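PDB 6FBM: gram-negative insecticidal protein, which is an insecticidal toxin of the MACPF and beta-tripod families and probably acts by forming pores in target-cell membranes. Local coordinates for residues A409-V421 / L434-D447. Residues are numbered along the deposited sequence; the frame is centred on the assembly and turned at random.
Sequences AIPPQGYRALGDV and LPDYVCVHQSLCAD
His441 turns its edge to the face of the Tyr415 ring in a T-shaped pair, planes at 82°, with His441 CD2 3.7 Å above the centre of the tyrosine. The two residues are the non-hydrogen-bonded pair of the short antiparallel strands 415-416 and 439-441, in the region related to Vps62. One face of the imidazole carries Gly414 O, offset toward the rim, while in the ring plane ND1 donates to Ser443 OG (2.7 Å), which also bonds Glu118; these contacts fix the ring's rotation. The Arg416 guanidinium has Gln442 CB over one face; Asp447 OD1 lies near its plane at the edge, beyond salt-bridge distance from NE, and a water donates to OD1 and accepts weakly from NE. The arginine chain, bent at chi2 (-77°), brings NH1 back to bond Tyr415 O from above the carbonyl plane.

Strand 383-384 lies on the other side of 439-441, and Tyr415 OH reaches Gly381 O. Arg416 and Val440 form the hydrogen-bonded pair, N to O in both directions, and Gln442 N donates to Gly414 O (2.9 Å), a carbonyl within the type II turn from Pro412 to Tyr415.

On the face bearing Val440, Leu418 CD1 meets Val440 CG2 at 3.8 Å, the two side chains crossing at about a right angle. Cys439 SG packs on Pro411 CB and Ala409 CB. Val421 and Leu434 meet tip to tip, methyl to methyl. With CG anti to the backbone N (chi1 -169°), Tyr437 lies between Ala409 and Val421, its ring also edge-to-face with Trp389. A water accepts from Leu418 N and donates to Val438 O and, weakly, to Tyr437 OH; that hydroxyl donates in the carbonyl plane to Gly419 O, 2.6 Å from OH.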
# COMPACT_ATOMS: atom_id res chain seq x y z
N ALA A 409 50.43 47.28 -22.14
CA ALA A 409 49.34 46.36 -22.19
C ALA A 409 48.05 47.15 -22.00
O ALA A 409 47.96 48.03 -21.14
CB ALA A 409 49.50 45.31 -21.10
N ILE A 410 47.08 46.89 -22.86
CA ILE A 410 45.73 47.35 -22.66
C ILE A 410 45.07 46.26 -21.81
O ILE A 410 44.89 45.13 -22.29
CB ILE A 410 44.96 47.55 -23.98
CG1 ILE A 410 45.68 48.51 -24.90
CG2 ILE A 410 43.57 48.11 -23.68
CD1 ILE A 410 45.19 48.48 -26.33
N PRO A 411 44.74 46.57 -20.55
CA PRO A 411 44.14 45.53 -19.72
C PRO A 411 42.67 45.32 -20.03
O PRO A 411 41.97 46.28 -20.41
CB PRO A 411 44.29 46.07 -18.29
CG PRO A 411 44.97 47.40 -18.41
CD PRO A 411 44.83 47.85 -19.83
N PRO A 412 42.17 44.08 -19.85
CA PRO A 412 40.70 43.90 -19.88
C PRO A 412 40.07 44.63 -18.72
O PRO A 412 40.75 44.97 -17.75
CB PRO A 412 40.51 42.41 -19.73
CG PRO A 412 41.76 41.94 -19.03
CD PRO A 412 42.87 42.84 -19.46
N GLN A 413 38.76 44.88 -18.84
CA GLN A 413 37.99 45.63 -17.85
C GLN A 413 38.22 45.08 -16.43
O GLN A 413 38.05 43.87 -16.19
CB GLN A 413 36.47 45.59 -18.16
CG GLN A 413 35.62 46.55 -17.29
CD GLN A 413 35.91 48.04 -17.60
OE1 GLN A 413 36.51 48.37 -18.64
NE2 GLN A 413 35.52 48.93 -16.68
N GLY A 414 38.64 45.98 -15.53
CA GLY A 414 38.90 45.65 -14.14
C GLY A 414 40.33 45.27 -13.78
O GLY A 414 40.62 45.11 -12.60
N TYR A 415 41.21 45.13 -14.77
CA TYR A 415 42.60 44.75 -14.53
C TYR A 415 43.59 45.90 -14.81
O TYR A 415 43.21 46.95 -15.31
CB TYR A 415 42.95 43.53 -15.36
CG TYR A 415 42.12 42.33 -15.04
CD1 TYR A 415 40.78 42.25 -15.44
CD2 TYR A 415 42.67 41.23 -14.35
CE1 TYR A 415 40.01 41.14 -15.14
CE2 TYR A 415 41.90 40.10 -14.06
CZ TYR A 415 40.58 40.07 -14.45
OH TYR A 415 39.85 38.97 -14.17
N ARG A 416 44.85 45.69 -14.44
CA ARG A 416 45.89 46.71 -14.58
C ARG A 416 47.18 46.06 -15.03
O ARG A 416 47.47 44.93 -14.65
CB ARG A 416 46.19 47.36 -13.23
CG ARG A 416 45.02 48.01 -12.55
CD ARG A 416 44.70 49.35 -13.20
NE ARG A 416 43.59 49.94 -12.47
CZ ARG A 416 42.31 49.65 -12.64
NH1 ARG A 416 41.91 48.80 -13.57
NH2 ARG A 416 41.42 50.24 -11.86
N ALA A 417 47.97 46.79 -15.80
CA ALA A 417 49.31 46.35 -16.17
C ALA A 417 50.33 46.91 -15.17
O ALA A 417 50.14 47.98 -14.62
CB ALA A 417 49.64 46.79 -17.58
N LEU A 418 51.37 46.13 -14.91
CA LEU A 418 52.39 46.49 -13.92
C LEU A 418 53.67 47.04 -14.54
O LEU A 418 54.46 47.70 -13.84
CB LEU A 418 52.72 45.29 -13.06
CG LEU A 418 51.54 44.59 -12.38
CD1 LEU A 418 52.05 43.60 -11.33
CD2 LEU A 418 50.58 45.59 -11.73
N GLY A 419 53.88 46.81 -15.84
CA GLY A 419 55.03 47.33 -16.53
C GLY A 419 54.91 47.35 -18.02
O GLY A 419 54.24 46.50 -18.60
N ASP A 420 55.58 48.31 -18.65
CA ASP A 420 55.61 48.39 -20.10
C ASP A 420 56.67 47.49 -20.69
O ASP A 420 57.49 46.94 -19.98
CB ASP A 420 55.80 49.84 -20.55
CG ASP A 420 54.62 50.72 -20.19
OD1 ASP A 420 53.50 50.22 -20.04
OD2 ASP A 420 54.82 51.94 -20.06
N VAL A 421 56.61 47.36 -22.00
CA VAL A 421 57.50 46.52 -22.77
C VAL A 421 58.07 47.34 -23.91
O VAL A 421 57.32 47.94 -24.69
CB VAL A 421 56.72 45.35 -23.38
CG1 VAL A 421 57.59 44.54 -24.30
CG2 VAL A 421 56.12 44.49 -22.26
N LEU A 434 54.10 38.17 -26.30
CA LEU A 434 54.42 37.66 -24.99
C LEU A 434 53.21 36.88 -24.55
O LEU A 434 52.39 37.41 -23.79
CB LEU A 434 54.67 38.81 -24.03
CG LEU A 434 55.86 39.71 -24.36
CD1 LEU A 434 55.82 40.95 -23.45
CD2 LEU A 434 57.20 38.98 -24.24
N PRO A 435 53.09 35.61 -24.97
CA PRO A 435 51.91 34.82 -24.62
C PRO A 435 51.63 34.74 -23.13
O PRO A 435 50.49 34.62 -22.75
CB PRO A 435 52.21 33.41 -25.19
CG PRO A 435 53.35 33.58 -26.14
CD PRO A 435 54.12 34.78 -25.65
N ASP A 436 52.66 34.85 -22.30
CA ASP A 436 52.52 34.70 -20.86
C ASP A 436 52.53 36.02 -20.12
O ASP A 436 52.66 36.05 -18.90
CB ASP A 436 53.62 33.76 -20.32
CG ASP A 436 53.55 32.33 -20.89
OD1 ASP A 436 52.44 31.89 -21.35
OD2 ASP A 436 54.59 31.64 -20.82
N TYR A 437 52.35 37.14 -20.83
CA TYR A 437 52.10 38.43 -20.18
C TYR A 437 50.65 38.48 -19.69
O TYR A 437 49.72 38.12 -20.41
CB TYR A 437 52.35 39.61 -21.12
CG TYR A 437 52.36 40.96 -20.43
CD1 TYR A 437 51.18 41.63 -20.18
CD2 TYR A 437 53.56 41.56 -20.05
CE1 TYR A 437 51.19 42.88 -19.55
CE2 TYR A 437 53.57 42.81 -19.44
CZ TYR A 437 52.39 43.47 -19.20
OH TYR A 437 52.40 44.70 -18.59
N VAL A 438 50.49 38.98 -18.46
CA VAL A 438 49.18 39.16 -17.88
C VAL A 438 49.08 40.49 -17.19
O VAL A 438 50.08 41.08 -16.78
CB VAL A 438 48.81 38.04 -16.87
CG1 VAL A 438 48.76 36.70 -17.58
CG2 VAL A 438 49.80 38.00 -15.70
N CYS A 439 47.83 40.93 -17.08
CA CYS A 439 47.46 42.01 -16.19
C CYS A 439 46.92 41.41 -14.92
O CYS A 439 46.58 40.23 -14.88
CB CYS A 439 46.40 42.88 -16.86
SG CYS A 439 46.99 43.59 -18.38
N VAL A 440 46.84 42.24 -13.89
CA VAL A 440 46.50 41.81 -12.56
C VAL A 440 45.22 42.53 -12.19
O VAL A 440 45.05 43.68 -12.56
CB VAL A 440 47.63 42.19 -11.58
CG1 VAL A 440 47.30 41.72 -10.15
CG2 VAL A 440 48.94 41.54 -12.05
N HIS A 441 44.31 41.84 -11.51
CA HIS A 441 43.03 42.44 -11.16
C HIS A 441 43.24 43.60 -10.18
O HIS A 441 44.07 43.52 -9.28
CB HIS A 441 42.03 41.41 -10.58
CG HIS A 441 40.64 41.94 -10.48
ND1 HIS A 441 40.08 42.36 -9.29
CD2 HIS A 441 39.68 42.13 -11.42
CE1 HIS A 441 38.85 42.80 -9.51
NE2 HIS A 441 38.59 42.69 -10.79
N GLN A 442 42.51 44.69 -10.45
CA GLN A 442 42.36 45.90 -9.63
C GLN A 442 42.48 45.67 -8.11
O GLN A 442 43.24 46.34 -7.42
CB GLN A 442 40.98 46.51 -9.98
CG GLN A 442 40.39 47.59 -9.08
CD GLN A 442 39.21 48.30 -9.77
OE1 GLN A 442 38.51 47.71 -10.61
NE2 GLN A 442 39.00 49.59 -9.42
N SER A 443 41.71 44.70 -7.62
CA SER A 443 41.65 44.35 -6.22
C SER A 443 43.01 44.06 -5.57
O SER A 443 43.18 44.33 -4.37
CB SER A 443 40.73 43.14 -6.05
OG SER A 443 41.17 42.05 -6.86
N LEU A 444 43.95 43.53 -6.34
CA LEU A 444 45.29 43.21 -5.84
C LEU A 444 46.30 44.33 -6.05
O LEU A 444 47.44 44.22 -5.61
CB LEU A 444 45.81 41.95 -6.52
CG LEU A 444 44.87 40.76 -6.60
CD1 LEU A 444 45.66 39.55 -7.10
CD2 LEU A 444 44.24 40.48 -5.25
N CYS A 445 45.89 45.40 -6.72
CA CYS A 445 46.81 46.46 -7.10
C CYS A 445 46.46 47.77 -6.44
O CYS A 445 45.32 47.98 -6.01
CB CYS A 445 46.79 46.65 -8.61
SG CYS A 445 47.13 45.16 -9.55
N ALA A 446 47.47 48.63 -6.38
CA ALA A 446 47.35 50.02 -5.94
C ALA A 446 47.73 50.93 -7.11
O ALA A 446 48.73 50.67 -7.78
CB ALA A 446 48.27 50.28 -4.76
N ASP A 447 46.94 51.98 -7.33
CA ASP A 447 47.27 53.00 -8.34
C ASP A 447 48.69 53.53 -8.13
O ASP A 447 49.17 53.60 -6.99
CB ASP A 447 46.30 54.19 -8.25
CG ASP A 447 44.88 53.82 -8.62
OD1 ASP A 447 44.66 52.82 -9.36
OD2 ASP A 447 43.97 54.56 -8.18
O HOH W 1 45.67 52.28 -11.87
O HOH W 2 51.14 43.42 -15.92